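PDB 2DFA: 5-oxoprolinase subunit A, which probably catalyses the ATP-dependent cleavage of 5-oxoproline to L-glutamate, acting in a complex with its partner subunits PxpB and PxpC. Local coordinates for residues 29-35 with 57-63; 62-66 with 113-117; 105-110 with 139-143. The contacts are given in a common frame with arbitrary orientation. Where two conformers were deposited one is given. Residues are numbered along the deposited sequence.

Interaction 1 of 3, residues 29-35 with 57-63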
# COMPACT_ATOMS: atom_id res chain seq x y z
N SER A 29 -13.44 -19.64 21.73
CA SER A 29 -14.84 -19.25 21.68
C SER A 29 -15.02 -17.92 20.96
O SER A 29 -16.10 -17.61 20.49
CB SER A 29 -15.46 -19.19 23.09
OG SER A 29 -14.74 -18.33 23.95
N SER A 30 -13.95 -17.12 20.89
CA SER A 30 -14.01 -15.83 20.20
C SER A 30 -12.71 -15.60 19.43
O SER A 30 -11.66 -16.11 19.81
CB SER A 30 -14.23 -14.66 21.18
OG SER A 30 -15.54 -14.67 21.74
N ALA A 31 -12.79 -14.85 18.34
CA ALA A 31 -11.61 -14.56 17.53
C ALA A 31 -11.56 -13.07 17.22
O ALA A 31 -12.60 -12.42 17.10
CB ALA A 31 -11.66 -15.36 16.24
N ASN A 32 -10.35 -12.53 17.12
CA ASN A 32 -10.15 -11.12 16.82
C ASN A 32 -9.62 -11.11 15.39
O ASN A 32 -8.48 -11.49 15.14
CB ASN A 32 -9.11 -10.52 17.77
CG ASN A 32 -9.26 -11.03 19.19
OD1 ASN A 32 -10.31 -10.87 19.82
ND2 ASN A 32 -8.21 -11.66 19.71
N LEU A 33 -10.46 -10.70 14.45
CA LEU A 33 -10.08 -10.68 13.04
C LEU A 33 -9.46 -9.38 12.56
O LEU A 33 -9.97 -8.29 12.84
CB LEU A 33 -11.30 -11.01 12.17
CG LEU A 33 -11.55 -12.51 11.92
CD1 LEU A 33 -11.54 -13.28 13.23
CD2 LEU A 33 -12.87 -12.67 11.20
N ALA A 34 -8.35 -9.50 11.82
CA ALA A 34 -7.66 -8.35 11.27
C ALA A 34 -8.60 -7.67 10.27
O ALA A 34 -9.47 -8.32 9.68
CB ALA A 34 -6.37 -8.79 10.57
N CYS A 35 -8.41 -6.36 10.07
CA CYS A 35 -9.28 -5.61 9.19
C CYS A 35 -8.64 -4.95 7.97
O CYS A 35 -9.15 -3.94 7.48
CB CYS A 35 -10.03 -4.56 10.01
SG CYS A 35 -10.86 -5.24 11.50
N VAL A 57 -17.67 -19.77 16.25
CA VAL A 57 -16.79 -18.88 16.99
C VAL A 57 -17.28 -17.43 16.84
O VAL A 57 -17.65 -17.01 15.74
CB VAL A 57 -15.34 -18.97 16.45
CG1 VAL A 57 -14.44 -17.96 17.15
CG2 VAL A 57 -14.80 -20.39 16.65
N ALA A 58 -17.31 -16.69 17.94
CA ALA A 58 -17.75 -15.30 17.92
C ALA A 58 -16.66 -14.45 17.29
O ALA A 58 -15.49 -14.61 17.61
CB ALA A 58 -18.04 -14.81 19.33
N VAL A 59 -17.04 -13.52 16.42
CA VAL A 59 -16.05 -12.69 15.75
C VAL A 59 -16.04 -11.24 16.22
O VAL A 59 -17.08 -10.60 16.32
CB VAL A 59 -16.27 -12.72 14.21
CG1 VAL A 59 -15.33 -11.74 13.51
CG2 VAL A 59 -16.04 -14.13 13.70
N GLY A 60 -14.84 -10.74 16.50
CA GLY A 60 -14.69 -9.36 16.93
C GLY A 60 -13.66 -8.70 16.03
O GLY A 60 -12.91 -9.40 15.34
N ALA A 61 -13.61 -7.37 16.03
CA ALA A 61 -12.65 -6.65 15.19
C ALA A 61 -11.31 -6.49 15.90
O ALA A 61 -11.25 -6.26 17.11
CB ALA A 61 -13.21 -5.27 14.82
N HIS A 62 -10.24 -6.61 15.13
CA HIS A 62 -8.88 -6.50 15.63
C HIS A 62 -8.20 -5.36 14.85
O HIS A 62 -7.28 -5.60 14.07
CB HIS A 62 -8.16 -7.83 15.40
CG HIS A 62 -6.95 -8.05 16.25
ND1 HIS A 62 -6.84 -7.57 17.54
CD2 HIS A 62 -5.82 -8.77 16.03
CE1 HIS A 62 -5.71 -7.98 18.07
NE2 HIS A 62 -5.07 -8.72 17.18
N PRO A 63 -8.65 -4.11 15.04
CA PRO A 63 -8.07 -2.97 14.33
C PRO A 63 -6.63 -2.65 14.71
O PRO A 63 -6.22 -2.82 15.87
CB PRO A 63 -9.03 -1.83 14.65
CG PRO A 63 -9.49 -2.17 16.05
CD PRO A 63 -9.75 -3.67 15.93
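Neighbouring parallel strands satisfy one another by staggered bonding, and residues 29-35 and 57-63 show the pattern over five rungs. Ala58 N donates to Ser29 O (3.0 Å), Ala31 N to Ala58 O (2.8 Å), Gly60 N to Ala31 O (2.9 Å), Leu33 N to Gly60 O (2.9 Å) and His62 N to Leu33 O (2.9 Å, the most bent). Ala31 and Leu33 thus spend both N and O on this neighbour, whereas Asn32 turns its backbone to Ala7 and Ala9 of strand 2-9. His62 O finds no partner. Leu33 CD2 meets Val59 CG1 at 3.5 Å on the face covered by helix 42-54. The other face carries the polar side chains Ser30, Asn32 and His62. Ser30 OG bonds Asp4; Asn32 OD1 takes a bond from His107 NE2, and its ND2 serves Asn6 and Asp8. His62 ND1 donates to Lys109 O, and Asn32 CB lies over the imidazole face, 3.9 Å from the ring centroid, as a CH-pi contact. The strands are joined through helix 42-54 as a beta-alpha-beta unit of a curled parallel beta/alpha barrel, whose inner side at His62, with Asp8 and His111, is consistent with a vacant metal site.

Interaction 2 of 3, residues 62-66 with 113-117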
# COMPACT_ATOMS: atom_id res chain seq x y z
N HIS A 62 -10.24 -6.61 15.13
CA HIS A 62 -8.88 -6.50 15.63
C HIS A 62 -8.20 -5.36 14.85
O HIS A 62 -7.28 -5.60 14.07
CB HIS A 62 -8.16 -7.83 15.40
CG HIS A 62 -6.95 -8.05 16.25
ND1 HIS A 62 -6.84 -7.57 17.54
CD2 HIS A 62 -5.82 -8.77 16.03
CE1 HIS A 62 -5.71 -7.98 18.07
NE2 HIS A 62 -5.07 -8.72 17.18
N PRO A 63 -8.65 -4.11 15.04
CA PRO A 63 -8.07 -2.97 14.33
C PRO A 63 -6.63 -2.65 14.71
O PRO A 63 -6.22 -2.82 15.87
CB PRO A 63 -9.03 -1.83 14.65
CG PRO A 63 -9.49 -2.17 16.05
CD PRO A 63 -9.75 -3.67 15.93
N GLY A 64 -5.85 -2.20 13.74
CA GLY A 64 -4.46 -1.86 14.00
C GLY A 64 -3.98 -0.64 13.25
O GLY A 64 -4.74 0.01 12.52
N PHE A 65 -2.71 -0.30 13.45
CA PHE A 65 -2.09 0.83 12.77
C PHE A 65 -1.97 0.53 11.27
O PHE A 65 -1.93 -0.63 10.86
CB PHE A 65 -0.67 1.08 13.30
CG PHE A 65 -0.62 1.84 14.60
CD1 PHE A 65 -1.38 2.99 14.79
CD2 PHE A 65 0.26 1.45 15.61
CE1 PHE A 65 -1.26 3.74 15.97
CE2 PHE A 65 0.38 2.19 16.79
CZ PHE A 65 -0.38 3.34 16.97
N PRO A 66 -1.92 1.58 10.44
CA PRO A 66 -1.79 1.38 9.00
C PRO A 66 -0.30 1.11 8.70
O PRO A 66 0.42 2.01 8.25
CB PRO A 66 -2.28 2.70 8.42
CG PRO A 66 -1.81 3.69 9.45
CD PRO A 66 -2.18 3.00 10.75
N ALA A 113 0.84 -2.70 18.33
CA ALA A 113 1.28 -1.39 18.81
C ALA A 113 0.14 -0.44 19.14
O ALA A 113 0.29 0.42 20.01
CB ALA A 113 2.23 -0.75 17.80
N LEU A 114 -0.99 -0.56 18.45
CA LEU A 114 -2.14 0.31 18.74
C LEU A 114 -2.64 -0.03 20.14
O LEU A 114 -2.97 0.85 20.93
CB LEU A 114 -3.26 0.09 17.71
CG LEU A 114 -4.55 0.91 17.90
CD1 LEU A 114 -4.24 2.41 17.98
CD2 LEU A 114 -5.51 0.63 16.75
N TYR A 115 -2.70 -1.33 20.43
CA TYR A 115 -3.15 -1.82 21.73
C TYR A 115 -2.23 -1.23 22.80
O TYR A 115 -2.69 -0.65 23.78
CB TYR A 115 -3.08 -3.35 21.74
CG TYR A 115 -3.72 -4.02 22.95
CD1 TYR A 115 -5.10 -4.00 23.13
CD2 TYR A 115 -2.93 -4.68 23.90
CE1 TYR A 115 -5.69 -4.64 24.23
CE2 TYR A 115 -3.51 -5.31 25.00
CZ TYR A 115 -4.89 -5.29 25.16
OH TYR A 115 -5.46 -5.93 26.24
N LEU A 116 -0.92 -1.39 22.60
CA LEU A 116 0.06 -0.88 23.55
C LEU A 116 -0.01 0.65 23.70
O LEU A 116 0.10 1.17 24.81
CB LEU A 116 1.47 -1.30 23.13
CG LEU A 116 1.74 -2.81 23.13
CD1 LEU A 116 3.18 -3.09 22.71
CD2 LEU A 116 1.47 -3.38 24.51
N LYS A 117 -0.19 1.36 22.59
CA LYS A 117 -0.27 2.82 22.65
C LYS A 117 -1.49 3.20 23.48
O LYS A 117 -1.45 4.15 24.27
CB LYS A 117 -0.38 3.42 21.24
CG LYS A 117 -0.26 4.94 21.19
CD LYS A 117 -0.41 5.44 19.75
CE LYS A 117 -0.25 6.95 19.65
NZ LYS A 117 1.10 7.41 20.08
O HOH W 1 -1.40 -2.03 15.39
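In this beta/alpha barrel the loop that follows strand 58-62 packs on helix 112-120, with no direct hydrogen bond between them. On the loop side Phe65 supplies most of the contact. Its chi1 of -80° (m) carries the ring to the helix although the CA-CB bond points sideways, and chi2 of -47° sets one face over Leu114, whose CB stands 4.2 Å from the ring centroid and nearly on the normal, a CH-pi contact. Leu114 is t at chi1 and p at chi2, so that CD1 lies 3.8 Å from Phe65 CE1 while CD2 reaches Pro63 O at 3.6 Å. Lys117 runs extended through three t torsions before turning p at chi4; its CD touches the ring edge, 3.5 Å from Phe65 CZ, and NZ continues to a salt bridge with Glu75. Ala113 CB closes in on Phe65 CE2 at 3.6 Å. One water links the backbones, accepting from Phe65 N at 2.9 Å and, weakly, from Leu114 N at 3.4 Å.

Interaction 3 of 3, residues 105-110 with 139-143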
# COMPACT_ATOMS: atom_id res chain seq x y z
N LEU A 105 -21.30 -8.47 15.09
CA LEU A 105 -19.94 -8.10 15.46
C LEU A 105 -19.95 -8.27 16.97
O LEU A 105 -20.67 -7.56 17.68
CB LEU A 105 -19.66 -6.64 15.10
CG LEU A 105 -18.26 -6.15 15.50
CD1 LEU A 105 -17.19 -6.97 14.77
CD2 LEU A 105 -18.14 -4.67 15.18
N HIS A 106 -19.17 -9.22 17.46
CA HIS A 106 -19.14 -9.55 18.89
C HIS A 106 -18.39 -8.60 19.81
O HIS A 106 -18.84 -8.33 20.93
CB HIS A 106 -18.60 -10.97 19.04
CG HIS A 106 -18.55 -11.46 20.45
ND1 HIS A 106 -17.38 -11.54 21.17
CD2 HIS A 106 -19.53 -11.94 21.26
CE1 HIS A 106 -17.63 -12.05 22.36
NE2 HIS A 106 -18.93 -12.30 22.44
N HIS A 107 -17.25 -8.09 19.37
CA HIS A 107 -16.47 -7.20 20.20
C HIS A 107 -15.42 -6.47 19.37
O HIS A 107 -15.36 -6.62 18.15
CB HIS A 107 -15.75 -8.00 21.29
CG HIS A 107 -14.76 -8.99 20.75
ND1 HIS A 107 -15.13 -10.21 20.23
CD2 HIS A 107 -13.41 -8.91 20.60
CE1 HIS A 107 -14.05 -10.83 19.78
NE2 HIS A 107 -13.00 -10.07 19.99
N VAL A 108 -14.61 -5.67 20.05
CA VAL A 108 -13.51 -4.96 19.42
C VAL A 108 -12.31 -5.08 20.35
O VAL A 108 -12.45 -4.98 21.57
CB VAL A 108 -13.81 -3.46 19.19
CG1 VAL A 108 -12.55 -2.76 18.64
CG2 VAL A 108 -14.96 -3.30 18.19
N LYS A 109 -11.15 -5.32 19.76
CA LYS A 109 -9.91 -5.45 20.51
C LYS A 109 -8.77 -4.96 19.62
O LYS A 109 -8.46 -5.58 18.60
CB LYS A 109 -9.65 -6.91 20.88
CG LYS A 109 -8.30 -7.15 21.53
CD LYS A 109 -8.03 -8.64 21.67
CE LYS A 109 -6.66 -8.94 22.24
NZ LYS A 109 -6.37 -10.40 22.18
N PRO A 110 -8.13 -3.85 19.99
CA PRO A 110 -7.01 -3.27 19.23
C PRO A 110 -5.87 -4.27 19.06
O PRO A 110 -5.66 -5.14 19.92
CB PRO A 110 -6.59 -2.08 20.08
CG PRO A 110 -7.86 -1.70 20.80
CD PRO A 110 -8.44 -3.03 21.18
N LEU A 139 -21.39 -2.31 21.65
CA LEU A 139 -20.20 -3.13 21.43
C LEU A 139 -19.24 -3.17 22.61
O LEU A 139 -18.78 -2.13 23.10
CB LEU A 139 -19.42 -2.62 20.21
CG LEU A 139 -19.78 -3.13 18.82
CD1 LEU A 139 -19.01 -2.32 17.77
CD2 LEU A 139 -19.42 -4.62 18.72
N PRO A 140 -18.91 -4.38 23.10
CA PRO A 140 -17.98 -4.46 24.23
C PRO A 140 -16.55 -4.26 23.73
O PRO A 140 -16.21 -4.67 22.62
CB PRO A 140 -18.21 -5.86 24.77
CG PRO A 140 -18.56 -6.63 23.55
CD PRO A 140 -19.49 -5.70 22.80
N LEU A 141 -15.73 -3.62 24.54
CA LEU A 141 -14.34 -3.38 24.19
C LEU A 141 -13.47 -4.21 25.12
O LEU A 141 -13.64 -4.15 26.34
CB LEU A 141 -14.00 -1.89 24.34
CG LEU A 141 -12.61 -1.40 23.92
CD1 LEU A 141 -12.35 -1.78 22.46
CD2 LEU A 141 -12.53 0.11 24.11
N VAL A 142 -12.58 -5.01 24.54
CA VAL A 142 -11.67 -5.85 25.32
C VAL A 142 -10.49 -4.97 25.73
O VAL A 142 -9.87 -4.32 24.88
CB VAL A 142 -11.17 -7.04 24.47
CG1 VAL A 142 -10.14 -7.85 25.25
CG2 VAL A 142 -12.35 -7.92 24.09
N VAL A 143 -10.19 -4.95 27.02
CA VAL A 143 -9.10 -4.13 27.52
C VAL A 143 -8.20 -4.83 28.52
O VAL A 143 -8.53 -5.92 29.01
CB VAL A 143 -9.63 -2.85 28.21
CG1 VAL A 143 -10.70 -2.20 27.35
CG2 VAL A 143 -10.20 -3.20 29.57
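The touching parts, 105-110 and 139-142, run 37° apart end to end and are pinned by a single bridge between Val108 and Leu141, whose CA atoms are 5.1 Å apart. Val108 supplies both bonds: its N donates to Pro140 O (3.2 Å), and its O accepts from Val142 N (3.0 Å, almost straight). On its far side the backbone of 105-110 bonds to strand 58-62, through Val59 and Ala61. This otherwise irregular segment therefore fills the gap between strands 58-62 and 141-143, so that the curled parallel sheet closes into a beta/alpha barrel, in keeping with the GH_CE clan. Leu105 CD2 meets Leu139 CD1 at 3.6 Å; Leu105 and Val108 pack on helices 80-100 and 122-135, Leu139 on 122-135. Val108 CG1 also meets Leu141 CD1 at 3.9 Å, and Leu141 rests on Tyr149 of helix 148-155. His107 CD2 lies 3.8 Å from Val142 CG2; His107 ND1 shares a 2.8 Å hydrogen bond with His106 ND1, while His106 NE2 bonds the C-terminal carboxylate of Phe250. Lys109 CB rests 3.9 Å from Val142 CB, and the extended chain leads away from this strand to a salt bridge between NZ and Glu163.

Followed from the N terminus, interaction 1 closes first, returning the chain to the sheet after 21 residues that include helix 42-54. Interaction 2 begins where that contact ends, sharing His62 and Pro63, and closes a longer loop, 46 residues holding helix 80-100, onto helix 112-120. Interaction 3 opens inside that loop, at 105-110, and closes beyond it at 139-143, past helix 122-135, so interactions 2 and 3 cross rather than nest. Interactions 1 and 3 are in series along the chain but adjacent in space, their centres about 8 Å apart: Val59 O pairs with His106 N at 2.7 Å, carrying the barrel wall from one contact into the next.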